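PDB 5I0P: beta-lactamase domain protein from Burkholderia ambifaria, which probably acts as a metal-dependent hydrolase of the metallo-beta-lactamase superfamily, with two zinc ions bound at the edge of its beta sandwich. Local coordinates for residues L55-I60 with A64-V69; A77-W82 with A111-E116; G201-R206 with E223-L228. All blocks are in the same frame, centred on the assembly; numbering follows the deposited sequence.

Contact 1 of 3, residues L55-I60 with A64-V69; sequences LLRDEI and AGWTIV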
loop_
_atom_site.group_PDB
_atom_site.type_symbol
_atom_site.label_atom_id
_atom_site.label_comp_id
_atom_site.label_asym_id
_atom_site.label_seq_id
_atom_site.Cartn_x
_atom_site.Cartn_y
_atom_site.Cartn_z
ATOM N N LEU A 55 -3.434 -13.464 -8.271
ATOM C CA LEU A 55 -2.975 -14.829 -8.497
ATOM C C LEU A 55 -2.251 -14.851 -9.839
ATOM O O LEU A 55 -2.864 -14.551 -10.875
ATOM C CB LEU A 55 -4.134 -15.812 -8.535
ATOM C CG LEU A 55 -4.666 -16.522 -7.306
ATOM C CD1 LEU A 55 -5.889 -17.369 -7.719
ATOM C CD2 LEU A 55 -3.615 -17.376 -6.651
ATOM N N LEU A 56 -0.953 -15.170 -9.822
ATOM C CA LEU A 56 -0.148 -15.192 -11.032
ATOM C C LEU A 56 0.232 -16.624 -11.382
ATOM O O LEU A 56 0.868 -17.312 -10.582
ATOM C CB LEU A 56 1.091 -14.338 -10.855
ATOM C CG LEU A 56 0.893 -12.911 -10.361
ATOM C CD1 LEU A 56 2.245 -12.211 -10.368
ATOM C CD2 LEU A 56 -0.082 -12.185 -11.236
ATOM N N ARG A 57 -0.169 -17.073 -12.568
ATOM C CA ARG A 57 0.246 -18.377 -13.057
ATOM C C ARG A 57 1.769 -18.447 -13.170
ATOM O O ARG A 57 2.411 -17.559 -13.741
ATOM C CB ARG A 57 -0.406 -18.638 -14.404
ATOM C CG ARG A 57 -0.147 -20.016 -14.903
ATOM C CD ARG A 57 -0.666 -21.027 -13.927
ATOM N NE ARG A 57 -0.713 -22.345 -14.550
ATOM C CZ ARG A 57 0.348 -23.125 -14.738
ATOM N NH1 ARG A 57 1.543 -22.709 -14.331
ATOM N NH2 ARG A 57 0.220 -24.317 -15.325
ATOM N N ASP A 58 2.351 -19.524 -12.659
ATOM C CA ASP A 58 3.788 -19.546 -12.467
ATOM C C ASP A 58 4.315 -20.981 -12.560
ATOM O O ASP A 58 3.556 -21.946 -12.642
ATOM C CB ASP A 58 4.154 -18.886 -11.129
ATOM C CG ASP A 58 5.598 -18.415 -11.089
ATOM O OD1 ASP A 58 6.298 -18.576 -12.113
ATOM O OD2 ASP A 58 6.031 -17.900 -10.038
ATOM N N GLU A 59 5.639 -21.102 -12.603
ATOM C CA GLU A 59 6.306 -22.400 -12.582
ATOM C C GLU A 59 7.695 -22.202 -11.985
ATOM O O GLU A 59 8.466 -21.382 -12.488
ATOM C CB GLU A 59 6.374 -23.015 -13.999
ATOM C CG GLU A 59 7.179 -24.299 -14.060
ATOM C CD GLU A 59 7.294 -24.841 -15.448
ATOM O OE1 GLU A 59 7.994 -25.853 -15.612
ATOM O OE2 GLU A 59 6.745 -24.229 -16.387
ATOM N N ILE A 60 8.011 -22.932 -10.911
ATOM C CA ILE A 60 9.297 -22.799 -10.219
ATOM C C ILE A 60 9.944 -24.174 -10.085
ATOM O O ILE A 60 9.382 -25.073 -9.440
ATOM C CB ILE A 60 9.157 -22.153 -8.828
ATOM C CG1 ILE A 60 8.546 -20.764 -8.918
ATOM C CG2 ILE A 60 10.512 -22.047 -8.161
ATOM C CD1 ILE A 60 8.335 -20.162 -7.583
ATOM N N ALA A 64 4.554 -26.329 -11.991
ATOM C CA ALA A 64 3.562 -25.310 -12.274
ATOM C C ALA A 64 2.744 -24.983 -11.023
ATOM O O ALA A 64 2.434 -25.865 -10.210
ATOM C CB ALA A 64 2.634 -25.762 -13.406
ATOM N N GLY A 65 2.400 -23.693 -10.876
ATOM C CA GLY A 65 1.553 -23.225 -9.804
ATOM C C GLY A 65 1.240 -21.738 -9.851
ATOM O O GLY A 65 1.177 -21.120 -10.921
ATOM N N TRP A 66 1.059 -21.145 -8.677
ATOM C CA TRP A 66 0.614 -19.773 -8.551
ATOM C C TRP A 66 1.505 -19.025 -7.575
ATOM O O TRP A 66 1.847 -19.533 -6.502
ATOM C CB TRP A 66 -0.843 -19.746 -8.066
ATOM C CG TRP A 66 -1.739 -20.539 -9.002
ATOM C CD1 TRP A 66 -2.045 -21.890 -8.928
ATOM C CD2 TRP A 66 -2.421 -20.044 -10.149
ATOM N NE1 TRP A 66 -2.861 -22.247 -9.969
ATOM C CE2 TRP A 66 -3.118 -21.133 -10.728
ATOM C CE3 TRP A 66 -2.510 -18.784 -10.753
ATOM C CZ2 TRP A 66 -3.886 -20.996 -11.877
ATOM C CZ3 TRP A 66 -3.286 -18.646 -11.884
ATOM C CH2 TRP A 66 -3.960 -19.757 -12.445
ATOM N N THR A 67 1.866 -17.805 -7.943
ATOM C CA THR A 67 2.449 -16.875 -6.995
ATOM C C THR A 67 1.335 -15.955 -6.534
ATOM O O THR A 67 0.597 -15.407 -7.363
ATOM C CB THR A 67 3.582 -16.068 -7.603
ATOM O OG1 THR A 67 4.707 -16.929 -7.770
ATOM C CG2 THR A 67 3.967 -14.930 -6.636
ATOM N N ILE A 68 1.154 -15.872 -5.226
ATOM C CA ILE A 68 0.169 -14.977 -4.644
ATOM C C ILE A 68 0.811 -13.624 -4.428
ATOM O O ILE A 68 1.940 -13.537 -3.933
ATOM C CB ILE A 68 -0.372 -15.543 -3.321
ATOM C CG1 ILE A 68 -1.228 -16.786 -3.585
ATOM C CG2 ILE A 68 -1.171 -14.487 -2.610
ATOM C CD1 ILE A 68 -1.706 -17.446 -2.312
ATOM N N VAL A 69 0.101 -12.561 -4.784
ATOM C CA VAL A 69 0.513 -11.221 -4.385
ATOM C C VAL A 69 -0.526 -10.655 -3.431
ATOM O O VAL A 69 -1.626 -10.263 -3.852
ATOM C CB VAL A 69 0.728 -10.302 -5.591
ATOM C CG1 VAL A 69 1.160 -8.885 -5.126
ATOM C CG2 VAL A 69 1.761 -10.938 -6.547
#

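Contact 2 of 3, residues A77-W82 with A111-E116; sequences AIRTHW and ANWLCE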
loop_
_atom_site.group_PDB
_atom_site.type_symbol
_atom_site.label_atom_id
_atom_site.label_comp_id
_atom_site.label_asym_id
_atom_site.label_seq_id
_atom_site.Cartn_x
_atom_site.Cartn_y
_atom_site.Cartn_z
ATOM N N ALA A 77 -14.178 -14.199 6.924
ATOM C CA ALA A 77 -14.691 -14.018 5.572
ATOM C C ALA A 77 -13.594 -14.244 4.547
ATOM O O ALA A 77 -13.747 -15.065 3.637
ATOM C CB ALA A 77 -15.298 -12.612 5.415
ATOM N N ILE A 78 -12.434 -13.611 4.743
ATOM C CA ILE A 78 -11.385 -13.737 3.743
ATOM C C ILE A 78 -10.840 -15.161 3.726
ATOM O O ILE A 78 -10.663 -15.761 2.655
ATOM C CB ILE A 78 -10.284 -12.688 3.992
ATOM C CG1 ILE A 78 -10.864 -11.280 3.757
ATOM C CG2 ILE A 78 -9.047 -12.961 3.145
ATOM C CD1 ILE A 78 -9.838 -10.112 3.713
ATOM N N ARG A 79 -10.601 -15.737 4.907
ATOM C CA ARG A 79 -10.074 -17.098 4.987
ATOM C C ARG A 79 -10.976 -18.062 4.219
ATOM O O ARG A 79 -10.505 -18.898 3.432
ATOM C CB ARG A 79 -9.971 -17.489 6.462
ATOM C CG ARG A 79 -8.634 -17.971 6.937
ATOM C CD ARG A 79 -8.259 -17.451 8.330
ATOM N NE ARG A 79 -9.289 -17.601 9.364
ATOM C CZ ARG A 79 -9.513 -16.687 10.314
ATOM N NH1 ARG A 79 -8.808 -15.542 10.327
ATOM N NH2 ARG A 79 -10.450 -16.891 11.238
ATOM N N THR A 80 -12.295 -17.928 4.433
ATOM C CA THR A 80 -13.284 -18.761 3.769
ATOM C C THR A 80 -13.192 -18.602 2.258
ATOM O O THR A 80 -13.304 -19.591 1.515
ATOM C CB THR A 80 -14.697 -18.384 4.252
ATOM O OG1 THR A 80 -14.817 -18.585 5.668
ATOM C CG2 THR A 80 -15.773 -19.255 3.542
ATOM N N HIS A 81 -13.006 -17.358 1.781
ATOM C CA HIS A 81 -12.914 -17.123 0.342
ATOM C C HIS A 81 -11.609 -17.682 -0.239
ATOM O O HIS A 81 -11.596 -18.212 -1.360
ATOM C CB HIS A 81 -13.059 -15.630 0.045
ATOM C CG HIS A 81 -14.413 -15.065 0.372
ATOM N ND1 HIS A 81 -15.565 -15.828 0.370
ATOM C CD2 HIS A 81 -14.802 -13.806 0.693
ATOM C CE1 HIS A 81 -16.597 -15.064 0.684
ATOM N NE2 HIS A 81 -16.166 -13.833 0.876
ATOM N N TRP A 82 -10.506 -17.595 0.503
ATOM C CA TRP A 82 -9.275 -18.233 0.047
ATOM C C TRP A 82 -9.471 -19.737 -0.091
ATOM O O TRP A 82 -9.077 -20.338 -1.104
ATOM C CB TRP A 82 -8.129 -17.945 1.016
ATOM C CG TRP A 82 -7.272 -16.777 0.675
ATOM C CD1 TRP A 82 -6.973 -15.726 1.491
ATOM C CD2 TRP A 82 -6.581 -16.541 -0.562
ATOM N NE1 TRP A 82 -6.140 -14.846 0.840
ATOM C CE2 TRP A 82 -5.889 -15.314 -0.423
ATOM C CE3 TRP A 82 -6.498 -17.233 -1.782
ATOM C CZ2 TRP A 82 -5.085 -14.782 -1.443
ATOM C CZ3 TRP A 82 -5.711 -16.698 -2.803
ATOM C CH2 TRP A 82 -5.018 -15.478 -2.623
ATOM N N ALA A 111 -0.436 -13.737 5.460
ATOM C CA ALA A 111 0.770 -14.247 4.830
ATOM C C ALA A 111 1.225 -15.555 5.479
ATOM O O ALA A 111 1.485 -16.551 4.779
ATOM C CB ALA A 111 1.859 -13.180 4.876
ATOM N N ASN A 112 1.281 -15.600 6.817
ATOM C CA ASN A 112 1.713 -16.841 7.453
ATOM C C ASN A 112 0.742 -17.977 7.169
ATOM O O ASN A 112 1.154 -19.080 6.798
ATOM C CB ASN A 112 1.882 -16.676 8.951
ATOM C CG ASN A 112 2.606 -17.864 9.549
ATOM O OD1 ASN A 112 3.820 -18.004 9.378
ATOM N ND2 ASN A 112 1.881 -18.734 10.209
ATOM N N TRP A 113 -0.558 -17.714 7.311
ATOM C CA TRP A 113 -1.589 -18.709 7.003
ATOM C C TRP A 113 -1.477 -19.220 5.573
ATOM O O TRP A 113 -1.552 -20.431 5.327
ATOM C CB TRP A 113 -2.960 -18.081 7.214
ATOM C CG TRP A 113 -4.113 -18.997 7.048
ATOM C CD1 TRP A 113 -4.566 -19.904 7.953
ATOM C CD2 TRP A 113 -5.017 -19.054 5.935
ATOM N NE1 TRP A 113 -5.682 -20.522 7.471
ATOM C CE2 TRP A 113 -5.985 -20.009 6.238
ATOM C CE3 TRP A 113 -5.100 -18.383 4.716
ATOM C CZ2 TRP A 113 -7.010 -20.344 5.350
ATOM C CZ3 TRP A 113 -6.149 -18.714 3.835
ATOM C CH2 TRP A 113 -7.073 -19.672 4.164
ATOM N N LEU A 114 -1.298 -18.304 4.613
ATOM C CA LEU A 114 -1.114 -18.709 3.225
ATOM C C LEU A 114 0.154 -19.517 3.046
ATOM O O LEU A 114 0.130 -20.605 2.462
ATOM C CB LEU A 114 -1.064 -17.482 2.312
ATOM C CG LEU A 114 -2.419 -16.814 2.091
ATOM C CD1 LEU A 114 -2.255 -15.602 1.207
ATOM C CD2 LEU A 114 -3.419 -17.766 1.518
ATOM N N CYS A 115 1.270 -19.016 3.587
ATOM C CA CYS A 115 2.550 -19.681 3.415
ATOM C C CYS A 115 2.488 -21.111 3.883
ATOM O O CYS A 115 3.136 -21.989 3.295
ATOM C CB CYS A 115 3.624 -18.956 4.207
ATOM S SG CYS A 115 4.202 -17.557 3.372
ATOM N N GLU A 116 1.703 -21.360 4.925
ATOM C CA GLU A 116 1.657 -22.662 5.547
ATOM C C GLU A 116 0.513 -23.520 5.051
ATOM O O GLU A 116 0.250 -24.592 5.627
ATOM C CB GLU A 116 1.644 -22.484 7.048
ATOM C CG GLU A 116 3.078 -22.467 7.528
ATOM C CD GLU A 116 3.146 -21.953 8.905
ATOM O OE1 GLU A 116 2.070 -21.949 9.552
ATOM O OE2 GLU A 116 4.245 -21.527 9.328
#

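Contact 3 of 3, residues G201-R206 with E223-L228; sequences GARTWR and EADGVL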
loop_
_atom_site.group_PDB
_atom_site.type_symbol
_atom_site.label_atom_id
_atom_site.label_comp_id
_atom_site.label_asym_id
_atom_site.label_seq_id
_atom_site.Cartn_x
_atom_site.Cartn_y
_atom_site.Cartn_z
ATOM N N GLY A 201 5.954 -16.867 -14.312
ATOM C CA GLY A 201 5.364 -17.330 -15.545
ATOM C C GLY A 201 6.171 -16.748 -16.679
ATOM O O GLY A 201 7.410 -16.758 -16.652
ATOM N N ALA A 202 5.471 -16.166 -17.656
ATOM C CA ALA A 202 6.100 -15.644 -18.869
ATOM C C ALA A 202 6.630 -14.228 -18.713
ATOM O O ALA A 202 7.111 -13.647 -19.689
ATOM C CB ALA A 202 5.105 -15.678 -20.042
ATOM N N ARG A 203 6.576 -13.661 -17.518
ATOM C CA ARG A 203 6.916 -12.267 -17.367
ATOM C C ARG A 203 8.140 -12.101 -16.481
ATOM O O ARG A 203 8.482 -12.957 -15.658
ATOM C CB ARG A 203 5.748 -11.485 -16.793
ATOM C CG ARG A 203 4.567 -11.376 -17.724
ATOM C CD ARG A 203 3.392 -10.578 -17.067
ATOM N NE ARG A 203 2.239 -10.547 -17.946
ATOM C CZ ARG A 203 1.325 -11.508 -17.963
ATOM N NH1 ARG A 203 1.451 -12.544 -17.140
ATOM N NH2 ARG A 203 0.281 -11.429 -18.780
ATOM N N THR A 204 8.814 -10.991 -16.694
ATOM C CA THR A 204 9.799 -10.477 -15.762
ATOM C C THR A 204 9.172 -9.266 -15.095
ATOM O O THR A 204 8.960 -8.238 -15.743
ATOM C CB THR A 204 11.087 -10.116 -16.486
ATOM O OG1 THR A 204 11.619 -11.308 -17.038
ATOM C CG2 THR A 204 12.108 -9.518 -15.513
ATOM N N TRP A 205 8.822 -9.408 -13.824
ATOM C CA TRP A 205 8.313 -8.300 -13.024
ATOM C C TRP A 205 9.492 -7.626 -12.332
ATOM O O TRP A 205 10.285 -8.296 -11.647
ATOM C CB TRP A 205 7.319 -8.792 -11.990
ATOM C CG TRP A 205 6.131 -9.431 -12.540
ATOM C CD1 TRP A 205 5.974 -10.760 -12.840
ATOM C CD2 TRP A 205 4.875 -8.799 -12.839
ATOM N NE1 TRP A 205 4.701 -10.989 -13.306
ATOM C CE2 TRP A 205 4.002 -9.806 -13.310
ATOM C CE3 TRP A 205 4.397 -7.478 -12.740
ATOM C CZ2 TRP A 205 2.685 -9.534 -13.699
ATOM C CZ3 TRP A 205 3.078 -7.209 -13.118
ATOM C CH2 TRP A 205 2.246 -8.235 -13.603
ATOM N N ARG A 206 9.634 -6.322 -12.547
ATOM C CA ARG A 206 10.710 -5.538 -11.959
ATOM C C ARG A 206 10.243 -4.931 -10.634
ATOM O O ARG A 206 9.177 -4.322 -10.573
ATOM C CB ARG A 206 11.138 -4.461 -12.961
ATOM C CG ARG A 206 12.307 -3.588 -12.523
ATOM C CD ARG A 206 13.320 -3.428 -13.649
ATOM N NE ARG A 206 13.736 -4.716 -14.211
ATOM C CZ ARG A 206 14.845 -5.362 -13.859
ATOM N NH1 ARG A 206 15.656 -4.844 -12.948
ATOM N NH2 ARG A 206 15.153 -6.517 -14.427
ATOM N N GLU A 223 7.431 -4.649 -17.840
ATOM C CA GLU A 223 7.582 -3.599 -18.842
ATOM C C GLU A 223 7.209 -4.074 -20.243
ATOM O O GLU A 223 6.621 -3.310 -21.014
ATOM C CB GLU A 223 9.016 -3.088 -18.795
ATOM C CG GLU A 223 9.360 -2.017 -19.795
ATOM C CD GLU A 223 10.741 -1.444 -19.535
ATOM O OE1 GLU A 223 11.261 -1.628 -18.403
ATOM O OE2 GLU A 223 11.305 -0.815 -20.458
ATOM N N ALA A 224 7.556 -5.324 -20.585
ATOM C CA ALA A 224 7.392 -5.829 -21.948
ATOM C C ALA A 224 5.955 -5.722 -22.425
ATOM O O ALA A 224 5.692 -5.248 -23.535
ATOM C CB ALA A 224 7.863 -7.276 -22.037
ATOM N N ASP A 225 5.011 -6.163 -21.603
ATOM C CA ASP A 225 3.603 -6.125 -21.953
ATOM C C ASP A 225 2.848 -4.971 -21.293
ATOM O O ASP A 225 1.681 -4.755 -21.619
ATOM C CB ASP A 225 2.943 -7.483 -21.615
ATOM C CG ASP A 225 3.113 -7.883 -20.149
ATOM O OD1 ASP A 225 2.348 -8.735 -19.643
ATOM O OD2 ASP A 225 4.042 -7.358 -19.496
ATOM N N GLY A 226 3.471 -4.225 -20.388
ATOM C CA GLY A 226 2.837 -3.030 -19.868
ATOM C C GLY A 226 1.829 -3.269 -18.761
ATOM O O GLY A 226 0.694 -2.784 -18.840
ATOM N N VAL A 227 2.224 -3.972 -17.704
ATOM C CA VAL A 227 1.348 -4.219 -16.565
ATOM C C VAL A 227 2.034 -3.730 -15.309
ATOM O O VAL A 227 3.248 -3.904 -15.160
ATOM C CB VAL A 227 1.001 -5.706 -16.405
ATOM C CG1 VAL A 227 0.009 -5.866 -15.242
ATOM C CG2 VAL A 227 0.516 -6.311 -17.751
ATOM N N LEU A 228 1.267 -3.113 -14.406
ATOM C CA LEU A 228 1.819 -2.585 -13.161
ATOM C C LEU A 228 0.955 -3.037 -11.995
ATOM O O LEU A 228 -0.202 -2.615 -11.891
ATOM C CB LEU A 228 1.903 -1.062 -13.221
ATOM C CG LEU A 228 2.409 -0.417 -11.935
ATOM C CD1 LEU A 228 3.895 -0.671 -11.750
ATOM C CD2 LEU A 228 2.081 1.062 -11.881
#

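Contact 1 of 3, residues L55-I60 with A64-V69
Arg57 and Trp66 face each other as a non-hydrogen-bonded pair of an antiparallel beta hairpin, with the arginine chain laid over one face of the indole. Its CD atom sits 3.8 Å from the centroid of the Trp66 six-membered ring, only 12° off the normal, a CH-pi contact. The chain reaches this place because CG leaves anti to the backbone N (chi1 -174°) and then bends at chi2, carrying the guanidinium past the ring toward Ala64, where NH1 comes 3.4 Å from Ala64 CB. With the guanidinium carbon so far along, any cation-pi attraction is at most weak, and it is the aliphatic part that covers the indole. At the hairpin's other end Leu55 CD2 touches both Trp66 CB and Ile68 CG1, 3.9 Å from each, while the Trp66 NE1 hydrogen goes to Leu90 O beyond the two strands.

The opposite face carries Leu56, Asp58 and Thr67 and is approached by strand 197-200 of the second sheet. Here Asp58 OD2 accepts from Thr67 OG1 (2.8 Å) on its anti lone pair, the one away from OD1. Asp58 OD1 takes the backbone N of Glu59 at 2.7 Å from above the carboxylate plane, and also Gly201 N. Backbone bonds close the ladder at two hydrogen-bonded pairs, Leu56 with Thr67 and Asp58 with Gly65; Leu56 N to Thr67 O measures 2.9 Å.

The buried carboxylate is thus well compensated. Arg97, on neighbouring strand 95-99, forms a salt bridge to Asp58 OD2 through NH2 and a hydrogen bond to Thr67 OG1 through NE. Together with the two N-H donors at OD1, this would probably favour the charged form of Asp58 and fix its rotation between the two sheets.

Contact 2 of 3, residues A77-W82 with A111-E116
The helical segments carrying Trp82 and Trp113 run roughly parallel, their axes 23° apart, but stay 12.1 Å from each other at closest approach, so that large side chains must bridge the gap. Both belong to the helical layer covering one sheet of the alpha-beta/beta-alpha sandwich of metallo-beta-lactamases. Trp113 projects across, its CG anti to the backbone N (chi1 -175°), and brings its six-membered ring against two residues of helix 76-88, one over a face and one at the edge. Arg79 CG lies over the face, 3.5 Å from that ring's centroid, a tight CH-pi contact made by the aliphatic part of the chain. Trp82 CB instead meets the rim in the ring plane, 3.5 Å from Trp113 CZ3. The two indoles themselves are set obliquely, with planes at 49°.

Both ring nitrogens find acceptors outside the segments: Trp82 NE1 at Cys71 O, Trp113 NE1 at Asp119 OD1. Deeper in, Trp82 also packs on Leu40 and Met42 of strand 37-43, which joins the helix to the sheet below. Leu114 crosses Trp82 at about a right angle, with CD1 4.0 Å from Trp82 CZ2 and CD2 over the five-membered ring of Trp82, 3.9 Å from its centroid.

Contact 3 of 3, residues G201-R206 with E223-L228
The carboxylate of Asp225 is gripped through both oxygens: Arg203 NE donates to OD1, and Ser222 OG is hydrogen-bonded to OD2. The Arg203 NE to Asp225 OD1 salt bridge measures 2.5 Å, very short for such a pair, so its exact length deserves caution, although the N-H points well at the acceptor (163°). Asp225 belongs to the turn of a beta hairpin, between strands 217-222 and 227-231, that ends in a G1 beta bulge. Gly226, at positive phi, pairs together with Val227 opposite the single residue Ser222.

The strands that carry the two segments are not neighbours in the sheet. Strand 217-222 lies between them, and the contact is made by side chains reaching past it. Arg203 manages this with a chain extended from CG to NE, bringing the edge of its guanidinium to the carboxylate; the two planes are nearly coplanar, 29° apart. One nitrogen makes the bridge: Arg203 NH2 stays 3.5 Å from Asp225 OD1 and is hydrogen-bonded to Pro35 O, tying the bulged hairpin through this arginine to the loop between strands 31-34 and 37-43 of the other sheet.

Beside this polar link, Trp205 packs against Leu220 and Ser222 of the intervening strand and Ile200 of the strand on its other flank. The far rim of its indole extends to Val227, whose CG1 branch, anti to the backbone N (chi1 -176°), meets the ring edge near its plane, 3.6 Å from Trp205 CH2.

From the N terminus the contacts come in series, none enclosing or crossing another. Contact 1 closes a hairpin with three residues between its segments. Contact 2 closes a loop of 28 residues containing strand 95-99 and the zinc ligands His102, His104, Asp106 and His107. Contact 3 spans strand 217-222 and the zinc ligand His213. Contact 1 touches both others: Ile68 CD1 lies 3.9 Å from Trp82 CH2 and 4.0 Å from Leu114 CD1, joining the first sheet to its helical layer, while Leu56 CD1 packs 4.0 Å from Trp205 NE1, joining the two sheets. Contacts 2 and 3, on different layers, stay about 15 Å apart at their nearest atoms.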